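Local coordinates for outer membrane protein Omp121 (Bacteroides thetaiotaomicron, PDB 5FQ8) that probably takes up a nutrient across the outer membrane as a TonB-dependent receptor, with a beta barrel closed by a plug domain, at residues S550-P562 with L635-E647. Sequence-based numbering, arbitrary orientation.
Sequences STLPKENRSFFYP and LGSNTLSPEMTTE
Pro642 packs its CB and CG against both Phe559 and Leu552, and this is the tightly packed part of the contact. Its CG lies 3.6 Å from Phe559 CB. Beside it Leu552 CD1 comes within 3.7 Å of Pro642 CG, the two side chains crossing at about a right angle. Phe559 has CG between its backbone N and carbonyl carbon (chi1 52°), which runs the ring past Pro642 in the opposite direction; the ring meets Pro642 CB obliquely. Further back, the Pro553 ring rests on the loop: Pro553 CD is 3.7 Å from Leu640 CB, and Pro553 CG is 3.6 Å from Asn638 O.

The looser side is polar and wet. No direct hydrogen bond joins the two segments, but a water links them. It accepts from Asn556 ND2 at 3.0 Å and donates to Leu640 O. A second water lies near Asn556 O and Leu640 O, but its contacts are doubtful. Asn556 also lays OD1 beside Pro642 CD. With alanine in place of Asn556, the first water is likely to lose its amide donor, and Pro642 CD the neighbour that OD1 now gives it. Beyond Pro642 the contact thins out. Met644 bends at chi2 and chi3 and brings SD 4.0 Å from Tyr561 CB, while the Tyr561 hydroxyl bonds to Asp547.

The strands that follow, 558-562 and 643-647, run nearly parallel (5°) with axes 8.7 Å apart. They do not pair. Strand 582-596 lies between them, antiparallel to both, as expected for next-but-one strands of a TonB-dependent receptor barrel; its Lys593 touches Tyr561 and Met644. Strand 538-549 continues the wall beyond 558-562. Strand 661-680 does so beyond 643-647, and its Ile676 packs on Leu552 and Leu640.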
loop_
_atom_site.group_PDB
_atom_site.type_symbol
_atom_site.label_atom_id
_atom_site.label_comp_id
_atom_site.label_asym_id
_atom_site.label_seq_id
_atom_site.Cartn_x
_atom_site.Cartn_y
_atom_site.Cartn_z
ATOM N N SER B 550 -24.663 17.724 13.278
ATOM C CA SER B 550 -24.763 16.827 12.143
ATOM C C SER B 550 -24.716 15.361 12.549
ATOM O O SER B 550 -25.164 14.513 11.779
ATOM C CB SER B 550 -23.658 17.123 11.141
ATOM O OG SER B 550 -22.551 16.295 11.387
ATOM N N THR B 551 -24.208 15.031 13.731
ATOM C CA THR B 551 -24.044 13.633 14.085
ATOM C C THR B 551 -25.223 13.063 14.845
ATOM O O THR B 551 -25.141 11.927 15.312
ATOM C CB THR B 551 -22.772 13.439 14.890
ATOM O OG1 THR B 551 -22.820 14.255 16.055
ATOM C CG2 THR B 551 -21.583 13.827 14.078
ATOM N N LEU B 552 -26.265 13.775 14.964
ATOM C CA LEU B 552 -27.469 13.210 15.538
ATOM C C LEU B 552 -28.504 12.955 14.447
ATOM O O LEU B 552 -28.431 13.558 13.377
ATOM C CB LEU B 552 -28.043 14.155 16.598
ATOM C CG LEU B 552 -27.248 14.249 17.911
ATOM C CD1 LEU B 552 -27.790 15.320 18.821
ATOM C CD2 LEU B 552 -27.240 12.920 18.634
ATOM N N PRO B 553 -29.467 12.052 14.658
ATOM C CA PRO B 553 -30.451 11.758 13.610
ATOM C C PRO B 553 -31.107 13.016 13.061
ATOM O O PRO B 553 -31.349 13.978 13.787
ATOM C CB PRO B 553 -31.467 10.867 14.327
ATOM C CG PRO B 553 -30.717 10.204 15.362
ATOM C CD PRO B 553 -29.647 11.159 15.813
ATOM N N LYS B 554 -31.397 12.989 11.760
ATOM C CA LYS B 554 -31.892 14.178 11.079
ATOM C C LYS B 554 -33.108 14.766 11.776
ATOM O O LYS B 554 -33.273 15.986 11.823
ATOM C CB LYS B 554 -32.224 13.851 9.617
ATOM C CG LYS B 554 -31.006 13.692 8.715
ATOM C CD LYS B 554 -31.364 13.532 7.245
ATOM C CE LYS B 554 -31.818 12.109 6.957
ATOM N NZ LYS B 554 -31.965 11.803 5.507
ATOM N N GLU B 555 -33.963 13.925 12.333
ATOM C CA GLU B 555 -35.180 14.406 12.968
ATOM C C GLU B 555 -34.968 14.825 14.413
ATOM O O GLU B 555 -35.935 15.160 15.102
ATOM C CB GLU B 555 -36.259 13.328 12.900
ATOM C CG GLU B 555 -36.686 12.959 11.483
ATOM C CD GLU B 555 -37.648 11.777 11.420
ATOM O OE1 GLU B 555 -37.852 11.116 12.466
ATOM O OE2 GLU B 555 -38.200 11.513 10.321
ATOM N N ASN B 556 -33.727 14.826 14.879
ATOM C CA ASN B 556 -33.443 15.085 16.276
ATOM C C ASN B 556 -32.042 15.673 16.409
ATOM O O ASN B 556 -31.224 15.209 17.196
ATOM C CB ASN B 556 -33.601 13.800 17.087
ATOM C CG ASN B 556 -33.817 14.057 18.555
ATOM O OD1 ASN B 556 -33.552 15.146 19.047
ATOM N ND2 ASN B 556 -34.310 13.054 19.267
ATOM N N ARG B 557 -31.752 16.711 15.630
ATOM C CA ARG B 557 -30.448 17.355 15.694
ATOM C C ARG B 557 -30.363 18.365 16.823
ATOM O O ARG B 557 -29.282 18.579 17.369
ATOM C CB ARG B 557 -30.136 18.085 14.391
ATOM C CG ARG B 557 -30.075 17.261 13.146
ATOM C CD ARG B 557 -29.388 18.062 12.068
ATOM N NE ARG B 557 -29.535 17.482 10.742
ATOM C CZ ARG B 557 -28.800 16.480 10.275
ATOM N NH1 ARG B 557 -27.863 15.931 11.027
ATOM N NH2 ARG B 557 -29.006 16.023 9.055
ATOM N N SER B 558 -31.478 18.994 17.170
ATOM C CA SER B 558 -31.484 20.131 18.079
ATOM C C SER B 558 -31.488 19.691 19.535
ATOM O O SER B 558 -32.331 18.885 19.944
ATOM C CB SER B 558 -32.709 20.997 17.801
ATOM O OG SER B 558 -33.061 21.801 18.909
ATOM N N PHE B 559 -30.556 20.233 20.324
ATOM C CA PHE B 559 -30.601 20.085 21.772
ATOM C C PHE B 559 -30.334 21.416 22.457
ATOM O O PHE B 559 -29.515 22.212 21.999
ATOM C CB PHE B 559 -29.615 19.027 22.282
ATOM C CG PHE B 559 -28.203 19.202 21.799
ATOM C CD1 PHE B 559 -27.801 18.664 20.607
ATOM C CD2 PHE B 559 -27.268 19.852 22.571
ATOM C CE1 PHE B 559 -26.518 18.794 20.184
ATOM C CE2 PHE B 559 -25.984 19.983 22.152
ATOM C CZ PHE B 559 -25.606 19.457 20.962
ATOM N N PHE B 560 -31.031 21.641 23.564
ATOM C CA PHE B 560 -30.954 22.877 24.322
ATOM C C PHE B 560 -30.482 22.580 25.734
ATOM O O PHE B 560 -30.953 21.634 26.361
ATOM C CB PHE B 560 -32.315 23.553 24.357
ATOM C CG PHE B 560 -32.441 24.631 25.387
ATOM C CD1 PHE B 560 -32.103 25.932 25.089
ATOM C CD2 PHE B 560 -32.928 24.350 26.646
ATOM C CE1 PHE B 560 -32.228 26.908 26.022
ATOM C CE2 PHE B 560 -33.056 25.328 27.582
ATOM C CZ PHE B 560 -32.709 26.608 27.273
ATOM N N TYR B 561 -29.573 23.403 26.244
ATOM C CA TYR B 561 -29.087 23.222 27.608
ATOM C C TYR B 561 -28.877 24.543 28.341
ATOM O O TYR B 561 -28.086 25.385 27.905
ATOM C CB TYR B 561 -27.788 22.416 27.624
ATOM C CG TYR B 561 -26.760 22.769 26.576
ATOM C CD1 TYR B 561 -26.922 22.374 25.263
ATOM C CD2 TYR B 561 -25.605 23.451 26.904
ATOM C CE1 TYR B 561 -25.995 22.668 24.309
ATOM C CE2 TYR B 561 -24.664 23.742 25.947
ATOM C CZ TYR B 561 -24.873 23.339 24.648
ATOM O OH TYR B 561 -23.966 23.603 23.665
ATOM N N PRO B 562 -29.554 24.750 29.462
ATOM C CA PRO B 562 -29.388 25.996 30.208
ATOM C C PRO B 562 -28.522 25.837 31.433
ATOM O O PRO B 562 -28.085 24.735 31.764
ATOM C CB PRO B 562 -30.821 26.341 30.603
ATOM C CG PRO B 562 -31.522 25.002 30.690
ATOM C CD PRO B 562 -30.676 23.968 29.991
ATOM N N LEU B 635 -24.745 -1.943 14.843
ATOM C CA LEU B 635 -26.089 -1.619 14.408
ATOM C C LEU B 635 -26.329 -0.133 14.552
ATOM O O LEU B 635 -26.160 0.423 15.633
ATOM C CB LEU B 635 -27.097 -2.408 15.234
ATOM C CG LEU B 635 -28.574 -2.295 14.909
ATOM C CD1 LEU B 635 -28.805 -2.735 13.485
ATOM C CD2 LEU B 635 -29.335 -3.162 15.860
ATOM N N GLY B 636 -26.717 0.514 13.476
ATOM C CA GLY B 636 -27.039 1.915 13.561
ATOM C C GLY B 636 -28.376 2.139 14.229
ATOM O O GLY B 636 -29.168 1.223 14.420
ATOM N N SER B 637 -28.632 3.389 14.596
ATOM C CA SER B 637 -29.860 3.742 15.291
ATOM C C SER B 637 -30.267 5.135 14.870
ATOM O O SER B 637 -29.444 6.048 14.897
ATOM C CB SER B 637 -29.681 3.687 16.810
ATOM O OG SER B 637 -30.835 4.174 17.465
ATOM N N ASN B 638 -31.518 5.295 14.475
ATOM C CA ASN B 638 -32.066 6.611 14.201
ATOM C C ASN B 638 -32.986 7.088 15.310
ATOM O O ASN B 638 -33.632 8.128 15.164
ATOM C CB ASN B 638 -32.798 6.613 12.855
ATOM C CG ASN B 638 -33.869 5.551 12.768
ATOM O OD1 ASN B 638 -33.920 4.633 13.580
ATOM N ND2 ASN B 638 -34.731 5.666 11.773
ATOM N N THR B 639 -33.056 6.343 16.410
ATOM C CA THR B 639 -33.806 6.719 17.593
ATOM C C THR B 639 -32.944 7.420 18.628
ATOM O O THR B 639 -33.453 7.793 19.688
ATOM C CB THR B 639 -34.446 5.485 18.219
ATOM O OG1 THR B 639 -33.511 4.412 18.157
ATOM C CG2 THR B 639 -35.678 5.099 17.468
ATOM N N LEU B 640 -31.661 7.608 18.344
ATOM C CA LEU B 640 -30.784 8.362 19.225
ATOM C C LEU B 640 -31.412 9.685 19.625
ATOM O O LEU B 640 -32.128 10.310 18.843
ATOM C CB LEU B 640 -29.457 8.627 18.530
ATOM C CG LEU B 640 -28.728 7.375 18.095
ATOM C CD1 LEU B 640 -27.460 7.752 17.389
ATOM C CD2 LEU B 640 -28.442 6.568 19.326
ATOM N N SER B 641 -31.149 10.092 20.857
ATOM C CA SER B 641 -31.401 11.426 21.371
ATOM C C SER B 641 -30.091 12.013 21.877
ATOM O O SER B 641 -29.121 11.280 22.085
ATOM C CB SER B 641 -32.428 11.378 22.503
ATOM O OG SER B 641 -31.928 10.575 23.545
ATOM N N PRO B 642 -30.020 13.322 22.087
ATOM C CA PRO B 642 -28.744 13.933 22.466
ATOM C C PRO B 642 -28.293 13.516 23.853
ATOM O O PRO B 642 -29.041 12.958 24.647
ATOM C CB PRO B 642 -29.040 15.430 22.420
ATOM C CG PRO B 642 -30.233 15.552 21.566
ATOM C CD PRO B 642 -31.042 14.337 21.811
ATOM N N GLU B 643 -27.030 13.797 24.137
ATOM C CA GLU B 643 -26.485 13.610 25.471
ATOM C C GLU B 643 -26.699 14.866 26.301
ATOM O O GLU B 643 -26.706 15.982 25.784
ATOM C CB GLU B 643 -24.995 13.269 25.396
ATOM C CG GLU B 643 -24.217 13.498 26.692
ATOM C CD GLU B 643 -22.738 13.160 26.604
ATOM O OE1 GLU B 643 -22.368 12.241 25.857
ATOM O OE2 GLU B 643 -21.936 13.821 27.296
ATOM N N MET B 644 -26.910 14.679 27.592
ATOM C CA MET B 644 -27.126 15.792 28.500
ATOM C C MET B 644 -26.347 15.519 29.770
ATOM O O MET B 644 -26.589 14.513 30.434
ATOM C CB MET B 644 -28.611 15.977 28.799
ATOM C CG MET B 644 -28.985 17.367 29.205
ATOM S SD MET B 644 -28.693 18.537 27.889
ATOM C CE MET B 644 -29.608 17.809 26.569
ATOM N N THR B 645 -25.388 16.380 30.077
ATOM C CA THR B 645 -24.713 16.353 31.361
ATOM C C THR B 645 -25.345 17.399 32.268
ATOM O O THR B 645 -25.525 18.546 31.858
ATOM C CB THR B 645 -23.218 16.628 31.221
ATOM O OG1 THR B 645 -22.598 15.576 30.482
ATOM C CG2 THR B 645 -22.583 16.690 32.579
ATOM N N THR B 646 -25.706 16.995 33.484
ATOM C CA THR B 646 -26.219 17.900 34.498
ATOM C C THR B 646 -25.285 17.886 35.692
ATOM O O THR B 646 -24.853 16.820 36.133
ATOM C CB THR B 646 -27.613 17.517 34.963
ATOM O OG1 THR B 646 -28.422 17.172 33.839
ATOM C CG2 THR B 646 -28.256 18.679 35.678
ATOM N N GLU B 647 -24.982 19.073 36.218
ATOM C CA GLU B 647 -24.080 19.191 37.350
ATOM C C GLU B 647 -24.660 20.124 38.389
ATOM O O GLU B 647 -25.300 21.116 38.047
ATOM C CB GLU B 647 -22.721 19.709 36.926
ATOM C CG GLU B 647 -21.709 19.718 38.029
ATOM C CD GLU B 647 -20.336 19.964 37.513
ATOM O OE1 GLU B 647 -20.122 21.010 36.884
ATOM O OE2 GLU B 647 -19.476 19.101 37.704
HETATM O O HOH W 1 -35.075 10.373 18.231
HETATM O O HOH W 2 -30.512 13.410 18.789
#